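Local coordinates for protein probable mannosyltransferase KTR4 (Saccharomyces cerevisiae, PDB 5A07) that is a probable mannosyltransferase with a GT-A-type glycosyltransferase fold, seen here with bound guanosine-5'-diphosphate and a manganese ion, at residues 274-279 / 335-340; 124-129 / 235-240. All coordinates share one frame; numbering follows the deposited sequence.

Contact 1: residues 274-279 / 335-340; sequences TSTMDF and EKYMQY
Phe279 reaches from helix 272-282 between Tyr337 and Tyr340 of helix 332-344, and the three rings form an aromatic cluster where the two short helical segments cross at 129°, their axes 10.6 Å apart. The CA-CB bond of Phe279 points toward helix 332-344, and chi1 (173°) sets CG anti to the backbone N. The edge of Phe279 is turned to the face of Tyr340 in an offset edge-to-face pair, planes at 60°, with Phe279 CD1 3.6 Å from Tyr340 CG. Phe279 CB sits over the centre of the tyrosine ring, 3.8 Å from its centroid, in a CH-pi contact. Ser275 O packs 3.3 Å from Tyr340 CE2, and Asp278 CB lies 3.3 Å from Tyr340 OH. Toward Tyr337 the ring pair is oblique, and Tyr337 CA lies over one face of Phe279, offset toward its rim. Leu364 and Phe365 of helix 354-365 touch Thr276 and Phe279.

Polar contact is sparse. Tyr337 OH donates a hydrogen bond to Thr276 OG1 (2.7 Å), which lies in the plane of the tyrosine ring at its edge.

The two helices are therefore held together mainly by ring packing, and Thr276 OG1, also hydrogen-bonded to Leu272 O one turn earlier, receives the single clear hydrogen bond between the segments.

Contact 2: residues 124-129 / 235-240; sequences QQLEEE and VNFYCK
Phe237, on a short edge strand of a three-stranded antiparallel sheet, packs against Leu126 and Glu129 of helix 116-131 in this GT-A-type fold. This is the tight part of the contact. Leu126 and Phe237 lie side by side and point the same way; Leu126 CB is 3.9 Å from Phe237 CE2, and Leu126 CD1 stands over one face of the ring, offset toward the rim, 4.3 Å from its centroid. Both side chains touch Trp229 of strand 227-230, and Tyr379 meets the Phe237 ring from the neighbouring strand. Glu129 CG, anti to the carbonyl carbon (chi1 -59°), lies 3.7 Å from Phe237 CB as the two side chains slide past each other in opposite directions. Gln125 is also well covered: its chain, extended beyond CG, brings the amide beside the backbone of Val235 and Asn236, crossing the Asn236 side chain obliquely. The asparagine is itself hydrogen-bonded through ND2 to His380.

The looser side begins at the carboxylate of Glu129, where a bend at chi2 carries CD toward Cys239. Lys240 CA makes a CA-H...O contact with Glu129 O at 3.4 Å, but the end of the lysine leads away, its NZ 5.7 Å from Glu129 OE1. A water links the two segments, donating to Glu129 OE2 (2.6 Å) and to Phe237 O (3.0 Å).

In the fold
Along the chain both segments of contact 2 precede those of contact 1, and all four are part of the mannosyltransferase domain. Their centres are 36 Å apart, on opposite sides of the chain's centre, with nearest atoms about 22 Å apart, and they share no helix or strand. Contact 2 sets helix 116-131, which follows strand 105-110 of the large mixed sheet, against the edge of the small antiparallel sheet. That small sheet also carries His381, a ligand of the manganese, and the side chain of Val235 is about 6 Å from the metal. One end of contact 2 thus approaches the nucleotide and metal site, whereas contact 1 joins helices 272-282 and 332-344 across the chain's centre from it.

Contact 1: residues 274-279 / 335-340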
loop_
_atom_site.group_PDB
_atom_site.type_symbol
_atom_site.label_atom_id
_atom_site.label_comp_id
_atom_site.label_asym_id
_atom_site.label_seq_id
_atom_site.Cartn_x
_atom_site.Cartn_y
_atom_site.Cartn_z
ATOM N N THR B 274 3.020 -19.490 1.866
ATOM C CA THR B 274 3.645 -20.807 1.501
ATOM C C THR B 274 3.872 -20.860 0.021
ATOM O O THR B 274 4.931 -21.264 -0.428
ATOM C CB THR B 274 2.831 -22.007 2.035
ATOM O OG1 THR B 274 1.462 -21.877 1.669
ATOM C CG2 THR B 274 2.806 -21.966 3.546
ATOM N N SER B 275 2.931 -20.344 -0.772
ATOM C CA SER B 275 3.170 -20.269 -2.215
ATOM C C SER B 275 4.286 -19.318 -2.574
ATOM O O SER B 275 5.065 -19.548 -3.503
ATOM C CB SER B 275 1.906 -19.850 -2.990
ATOM O OG SER B 275 0.841 -20.696 -2.675
ATOM N N THR B 276 4.354 -18.194 -1.858
ATOM C CA THR B 276 5.365 -17.216 -2.166
ATOM C C THR B 276 6.745 -17.773 -1.799
ATOM O O THR B 276 7.716 -17.545 -2.520
ATOM C CB THR B 276 5.090 -15.927 -1.367
ATOM O OG1 THR B 276 3.858 -15.303 -1.777
ATOM C CG2 THR B 276 6.235 -14.947 -1.543
ATOM N N MET B 277 6.828 -18.570 -0.718
ATOM C CA MET B 277 8.123 -19.242 -0.401
ATOM C C MET B 277 8.538 -20.269 -1.482
ATOM O O MET B 277 9.728 -20.327 -1.844
ATOM C CB MET B 277 8.054 -19.904 0.970
ATOM C CG MET B 277 8.054 -18.883 2.097
ATOM S SD MET B 277 9.487 -17.830 2.136
ATOM C CE MET B 277 8.969 -16.367 1.211
ATOM N N ASP B 278 7.566 -21.001 -2.033
ATOM C CA ASP B 278 7.855 -21.910 -3.164
ATOM C C ASP B 278 8.384 -21.090 -4.307
ATOM O O ASP B 278 9.388 -21.437 -4.893
ATOM C CB ASP B 278 6.609 -22.681 -3.637
ATOM C CG ASP B 278 6.144 -23.746 -2.649
ATOM O OD1 ASP B 278 6.955 -24.181 -1.823
ATOM O OD2 ASP B 278 4.952 -24.099 -2.656
ATOM N N PHE B 279 7.767 -19.940 -4.617
ATOM C CA PHE B 279 8.299 -19.148 -5.719
ATOM C C PHE B 279 9.722 -18.675 -5.462
ATOM O O PHE B 279 10.569 -18.689 -6.356
ATOM C CB PHE B 279 7.373 -17.916 -5.972
ATOM C CG PHE B 279 7.905 -16.945 -6.960
ATOM C CD1 PHE B 279 7.684 -17.129 -8.316
ATOM C CD2 PHE B 279 8.521 -15.805 -6.554
ATOM C CE1 PHE B 279 8.187 -16.214 -9.247
ATOM C CE2 PHE B 279 9.018 -14.885 -7.463
ATOM C CZ PHE B 279 8.808 -15.073 -8.809
ATOM N N GLU B 335 6.689 -9.069 -12.058
ATOM C CA GLU B 335 5.822 -9.700 -13.092
ATOM C C GLU B 335 5.801 -11.229 -13.030
ATOM O O GLU B 335 4.742 -11.875 -13.144
ATOM C CB GLU B 335 6.262 -9.252 -14.458
ATOM C CG GLU B 335 6.171 -7.736 -14.681
ATOM C CD GLU B 335 4.755 -7.280 -14.994
ATOM O OE1 GLU B 335 3.796 -7.708 -14.286
ATOM O OE2 GLU B 335 4.611 -6.493 -15.969
ATOM N N LYS B 336 6.961 -11.829 -12.736
ATOM C CA LYS B 336 7.025 -13.291 -12.588
ATOM C C LYS B 336 6.283 -13.753 -11.375
ATOM O O LYS B 336 5.565 -14.810 -11.369
ATOM C CB LYS B 336 8.477 -13.722 -12.501
ATOM C CG LYS B 336 9.244 -13.441 -13.772
ATOM C CD LYS B 336 8.939 -14.502 -14.827
ATOM C CE LYS B 336 10.013 -14.402 -15.925
ATOM N NZ LYS B 336 9.505 -14.977 -17.191
ATOM N N TYR B 337 6.410 -12.966 -10.301
ATOM C CA TYR B 337 5.673 -13.331 -9.112
ATOM C C TYR B 337 4.192 -13.266 -9.401
ATOM O O TYR B 337 3.408 -14.116 -8.940
ATOM C CB TYR B 337 6.124 -12.391 -7.939
ATOM C CG TYR B 337 5.439 -12.554 -6.645
ATOM C CD1 TYR B 337 5.342 -13.776 -6.037
ATOM C CD2 TYR B 337 4.971 -11.424 -5.925
ATOM C CE1 TYR B 337 4.748 -13.907 -4.789
ATOM C CE2 TYR B 337 4.343 -11.548 -4.700
ATOM C CZ TYR B 337 4.275 -12.777 -4.111
ATOM O OH TYR B 337 3.656 -12.899 -2.915
ATOM N N MET B 338 3.762 -12.190 -10.076
ATOM C CA MET B 338 2.311 -12.069 -10.379
ATOM C C MET B 338 1.797 -13.296 -11.209
ATOM O O MET B 338 0.736 -13.870 -10.916
ATOM C CB MET B 338 2.015 -10.757 -11.162
ATOM C CG MET B 338 2.224 -9.458 -10.386
ATOM S SD MET B 338 1.384 -9.451 -8.786
ATOM C CE MET B 338 2.752 -9.855 -7.723
ATOM N N GLN B 339 2.530 -13.644 -12.239
ATOM C CA GLN B 339 2.219 -14.875 -13.018
ATOM C C GLN B 339 2.094 -16.149 -12.175
ATOM O O GLN B 339 1.090 -16.904 -12.273
ATOM C CB GLN B 339 3.232 -15.087 -14.136
ATOM C CG GLN B 339 2.729 -16.113 -15.181
ATOM C CD GLN B 339 1.177 -16.058 -15.494
ATOM O OE1 GLN B 339 0.647 -15.034 -15.966
ATOM N NE2 GLN B 339 0.450 -17.168 -15.190
ATOM N N TYR B 340 3.013 -16.309 -11.243
ATOM C CA TYR B 340 2.976 -17.431 -10.324
ATOM C C TYR B 340 1.720 -17.420 -9.484
ATOM O O TYR B 340 0.991 -18.449 -9.339
ATOM C CB TYR B 340 4.240 -17.407 -9.422
ATOM C CG TYR B 340 4.465 -18.686 -8.639
ATOM C CD1 TYR B 340 5.225 -19.737 -9.158
ATOM C CD2 TYR B 340 3.933 -18.833 -7.378
ATOM C CE1 TYR B 340 5.442 -20.881 -8.422
ATOM C CE2 TYR B 340 4.118 -20.000 -6.647
ATOM C CZ TYR B 340 4.881 -21.016 -7.180
ATOM O OH TYR B 340 5.076 -22.159 -6.464
#

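Contact 2: residues 124-129 / 235-240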
loop_
_atom_site.group_PDB
_atom_site.type_symbol
_atom_site.label_atom_id
_atom_site.label_comp_id
_atom_site.label_asym_id
_atom_site.label_seq_id
_atom_site.Cartn_x
_atom_site.Cartn_y
_atom_site.Cartn_z
ATOM N N GLN B 124 -11.115 16.664 -3.750
ATOM C CA GLN B 124 -11.095 18.030 -3.222
ATOM C C GLN B 124 -10.067 18.185 -2.080
ATOM O O GLN B 124 -9.343 19.183 -1.980
ATOM C CB GLN B 124 -12.506 18.417 -2.722
ATOM C CG GLN B 124 -13.432 18.688 -3.915
ATOM C CD GLN B 124 -14.846 19.014 -3.497
ATOM O OE1 GLN B 124 -15.302 18.446 -2.541
ATOM N NE2 GLN B 124 -15.558 19.800 -4.285
ATOM N N GLN B 125 -10.019 17.222 -1.235
ATOM C CA GLN B 125 -9.004 17.212 -0.209
ATOM C C GLN B 125 -7.579 17.059 -0.710
ATOM O O GLN B 125 -6.636 17.736 -0.186
ATOM C CB GLN B 125 -9.360 16.122 0.788
ATOM C CG GLN B 125 -10.597 16.624 1.527
ATOM C CD GLN B 125 -10.939 15.679 2.548
ATOM O OE1 GLN B 125 -11.774 14.822 2.289
ATOM N NE2 GLN B 125 -10.163 15.636 3.573
ATOM N N LEU B 126 -7.377 16.219 -1.717
ATOM C CA LEU B 126 -6.016 16.046 -2.276
ATOM C C LEU B 126 -5.620 17.341 -2.983
ATOM O O LEU B 126 -4.443 17.756 -2.933
ATOM C CB LEU B 126 -5.966 14.882 -3.276
ATOM C CG LEU B 126 -4.650 14.679 -4.002
ATOM C CD1 LEU B 126 -3.614 14.350 -3.000
ATOM C CD2 LEU B 126 -4.850 13.551 -5.027
ATOM N N GLU B 127 -6.560 17.987 -3.659
ATOM C CA GLU B 127 -6.231 19.267 -4.334
ATOM C C GLU B 127 -5.839 20.345 -3.270
ATOM O O GLU B 127 -4.830 21.055 -3.403
ATOM C CB GLU B 127 -7.432 19.765 -5.129
ATOM C CG GLU B 127 -7.635 19.065 -6.472
ATOM C CD GLU B 127 -6.631 19.492 -7.539
ATOM O OE1 GLU B 127 -6.385 20.717 -7.639
ATOM O OE2 GLU B 127 -6.118 18.636 -8.310
ATOM N N GLU B 128 -6.663 20.444 -2.254
ATOM C CA GLU B 128 -6.489 21.483 -1.233
ATOM C C GLU B 128 -5.163 21.285 -0.478
ATOM O O GLU B 128 -4.469 22.241 -0.193
ATOM C CB GLU B 128 -7.649 21.450 -0.260
ATOM C CG GLU B 128 -7.594 22.432 0.945
ATOM C CD GLU B 128 -7.341 23.895 0.523
ATOM O OE1 GLU B 128 -7.643 24.281 -0.632
ATOM O OE2 GLU B 128 -6.747 24.671 1.291
ATOM N N GLU B 129 -4.790 20.049 -0.163
ATOM C CA GLU B 129 -3.611 19.833 0.645
ATOM C C GLU B 129 -2.346 19.688 -0.192
ATOM O O GLU B 129 -1.254 19.765 0.344
ATOM C CB GLU B 129 -3.770 18.566 1.505
ATOM C CG GLU B 129 -4.967 18.598 2.468
ATOM C CD GLU B 129 -5.056 19.860 3.398
ATOM O OE1 GLU B 129 -4.023 20.468 3.717
ATOM O OE2 GLU B 129 -6.212 20.291 3.745
ATOM N N VAL B 235 -11.720 9.326 1.397
ATOM C CA VAL B 235 -10.551 9.464 2.248
ATOM C C VAL B 235 -10.357 10.900 2.541
ATOM O O VAL B 235 -10.964 11.794 1.905
ATOM C CB VAL B 235 -9.287 8.840 1.602
ATOM C CG1 VAL B 235 -9.558 7.427 1.259
ATOM C CG2 VAL B 235 -8.847 9.601 0.349
ATOM N N ASN B 236 -9.480 11.149 3.492
ATOM C CA ASN B 236 -9.209 12.489 3.985
ATOM C C ASN B 236 -7.742 12.773 4.021
ATOM O O ASN B 236 -6.955 11.868 4.315
ATOM C CB ASN B 236 -9.765 12.641 5.426
ATOM C CG ASN B 236 -11.277 12.412 5.476
ATOM O OD1 ASN B 236 -12.052 13.272 5.070
ATOM N ND2 ASN B 236 -11.669 11.219 5.814
ATOM N N PHE B 237 -7.384 14.003 3.687
ATOM C CA PHE B 237 -6.047 14.499 3.846
ATOM C C PHE B 237 -6.085 15.641 4.806
ATOM O O PHE B 237 -6.953 16.546 4.709
ATOM C CB PHE B 237 -5.468 14.963 2.535
ATOM C CG PHE B 237 -5.247 13.839 1.535
ATOM C CD1 PHE B 237 -4.111 13.047 1.585
ATOM C CD2 PHE B 237 -6.224 13.514 0.636
ATOM C CE1 PHE B 237 -3.961 11.963 0.734
ATOM C CE2 PHE B 237 -6.073 12.467 -0.218
ATOM C CZ PHE B 237 -4.960 11.657 -0.140
ATOM N N TYR B 238 -5.098 15.728 5.673
ATOM C CA TYR B 238 -5.139 16.735 6.762
ATOM C C TYR B 238 -4.046 17.757 6.737
ATOM O O TYR B 238 -4.219 18.780 7.434
ATOM C CB TYR B 238 -5.106 16.065 8.159
ATOM C CG TYR B 238 -6.235 15.110 8.383
ATOM C CD1 TYR B 238 -7.585 15.573 8.483
ATOM C CD2 TYR B 238 -6.026 13.760 8.505
ATOM C CE1 TYR B 238 -8.666 14.676 8.624
ATOM C CE2 TYR B 238 -7.097 12.887 8.679
ATOM C CZ TYR B 238 -8.409 13.374 8.760
ATOM O OH TYR B 238 -9.406 12.468 8.899
ATOM N N CYS B 239 -2.974 17.552 5.955
ATOM C CA CYS B 239 -1.812 18.374 6.099
ATOM C C CYS B 239 -1.277 18.828 4.779
ATOM O O CYS B 239 -1.175 18.054 3.829
ATOM C CB CYS B 239 -0.702 17.596 6.838
ATOM S SG CYS B 239 -1.198 16.865 8.395
ATOM N N LYS B 240 -0.854 20.079 4.737
ATOM C CA LYS B 240 -0.315 20.634 3.523
ATOM C C LYS B 240 1.039 20.017 3.155
ATOM O O LYS B 240 1.944 19.936 3.980
ATOM C CB LYS B 240 -0.126 22.127 3.675
ATOM C CG LYS B 240 -1.457 22.856 3.618
ATOM C CD LYS B 240 -1.313 24.323 3.283
ATOM C CE LYS B 240 -2.485 25.101 3.906
ATOM N NZ LYS B 240 -2.029 25.576 5.226
HETATM O O HOH W 1 -8.189 18.764 3.139
#